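Local coordinates for protein pyruvate synthase subunit PorC (Thermotoga maritima MSB8, PDB 2RAA) that forms the gamma chain of the heterotetrameric pyruvate synthase, which converts pyruvate and CoA to acetyl-CoA and CO2 while reducing ferredoxin, at residues A42-E45 and Y49-A52. Residues are numbered along the deposited sequence; the frame is centred on the assembly and turned at random.
Sequences AALE and YVQA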
loop_
_atom_site.group_PDB
_atom_site.type_symbol
_atom_site.label_atom_id
_atom_site.label_comp_id
_atom_site.label_asym_id
_atom_site.label_seq_id
_atom_site.Cartn_x
_atom_site.Cartn_y
_atom_site.Cartn_z
ATOM N N ALA A 42 2.760 -12.902 -1.136
ATOM C CA ALA A 42 2.455 -13.327 0.245
ATOM C C ALA A 42 1.191 -14.144 0.331
ATOM O O ALA A 42 1.135 -15.157 1.039
ATOM C CB ALA A 42 2.288 -12.124 1.101
ATOM N N ALA A 43 0.136 -13.676 -0.340
ATOM C CA ALA A 43 -1.166 -14.385 -0.316
ATOM C C ALA A 43 -1.081 -15.725 -1.063
ATOM O O ALA A 43 -1.775 -16.691 -0.718
ATOM C CB ALA A 43 -2.267 -13.490 -0.902
ATOM N N LEU A 44 -0.221 -15.767 -2.084
ATOM C CA LEU A 44 -0.002 -16.991 -2.888
ATOM C C LEU A 44 0.554 -18.119 -2.015
ATOM O O LEU A 44 0.062 -19.253 -2.044
ATOM C CB LEU A 44 0.969 -16.702 -4.027
ATOM C CG LEU A 44 1.178 -17.790 -5.083
ATOM C CD1 LEU A 44 -0.124 -18.173 -5.805
ATOM C CD2 LEU A 44 2.225 -17.310 -6.076
ATOM N N GLU A 45 1.562 -17.781 -1.219
ATOM C CA GLU A 45 2.167 -18.744 -0.292
ATOM C C GLU A 45 1.195 -19.168 0.809
ATOM O O GLU A 45 1.294 -20.256 1.335
ATOM C CB GLU A 45 3.473 -18.202 0.248
ATOM C CG GLU A 45 4.497 -18.011 -0.892
ATOM C CD GLU A 45 5.726 -17.194 -0.519
ATOM O OE1 GLU A 45 5.894 -16.787 0.662
ATOM O OE2 GLU A 45 6.547 -16.958 -1.431
ATOM N N TYR A 49 -6.086 -17.460 -3.870
ATOM C CA TYR A 49 -6.161 -17.058 -5.281
ATOM C C TYR A 49 -5.780 -15.613 -5.409
ATOM O O TYR A 49 -6.339 -14.784 -4.707
ATOM C CB TYR A 49 -7.573 -17.131 -5.746
ATOM C CG TYR A 49 -8.063 -18.499 -5.982
ATOM C CD1 TYR A 49 -8.644 -19.224 -4.951
ATOM C CD2 TYR A 49 -8.002 -19.076 -7.252
ATOM C CE1 TYR A 49 -9.155 -20.518 -5.160
ATOM C CE2 TYR A 49 -8.511 -20.383 -7.472
ATOM C CZ TYR A 49 -9.087 -21.092 -6.411
ATOM O OH TYR A 49 -9.609 -22.369 -6.587
ATOM N N VAL A 50 -4.856 -15.274 -6.304
ATOM C CA VAL A 50 -4.405 -13.883 -6.399
ATOM C C VAL A 50 -4.171 -13.402 -7.812
ATOM O O VAL A 50 -3.899 -14.168 -8.719
ATOM C CB VAL A 50 -3.104 -13.672 -5.632
ATOM C CG1 VAL A 50 -3.323 -14.052 -4.183
ATOM C CG2 VAL A 50 -1.982 -14.487 -6.254
ATOM N N GLN A 51 -4.306 -12.108 -7.977
ATOM C CA GLN A 51 -3.946 -11.451 -9.207
ATOM C C GLN A 51 -3.346 -10.118 -8.830
ATOM O O GLN A 51 -3.738 -9.516 -7.812
ATOM C CB GLN A 51 -5.181 -11.256 -10.048
ATOM C CG GLN A 51 -4.887 -10.650 -11.384
ATOM C CD GLN A 51 -6.132 -10.317 -12.132
ATOM O OE1 GLN A 51 -6.983 -9.593 -11.629
ATOM N NE2 GLN A 51 -6.247 -10.830 -13.347
ATOM N N ALA A 52 -2.424 -9.652 -9.662
ATOM C CA ALA A 52 -1.715 -8.403 -9.454
ATOM C C ALA A 52 -1.040 -7.955 -10.722
ATOM O O ALA A 52 -0.247 -8.703 -11.292
ATOM C CB ALA A 52 -0.671 -8.593 -8.408
#
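A small apolar helix-to-strand contact, in which V50 meets A43 and L44, joins the C-terminal part of helix 32-45 to the start of strand 50-55, an outermost strand of the mixed sheet. The two branches of V50 divide the work. CG1, anti to the carbonyl carbon and beside the backbone N (chi1 -58°), reaches the A43 methyl. A43 CB and V50 CG1 are 3.5 Å apart, tighter than usual van der Waals contact. The same V50 CG1 lies 4.1 Å from the backbone N of L44. The other branch meets the L44 side chain more loosely, V50 CG2 lying 4.2 Å from L44 CD1, and the two side chains run roughly at right angles. No hydrogen bond joins the segments, which bury 122 Å² between them. A43 is buried, and its methyl also touches I71 of strand 64-72 and V164, whereas L44 is exposed. Backbone hydrogen bonds between Y49 and G72 and between Q51 and R70 hold the strand in the sheet; the CB of V50 is directed at the helix. This is helix-on-sheet packing across a short alpha-beta connection, at the edge of the alpha/beta domain of the pyruvate ferredoxin/flavodoxin oxidoreductase family.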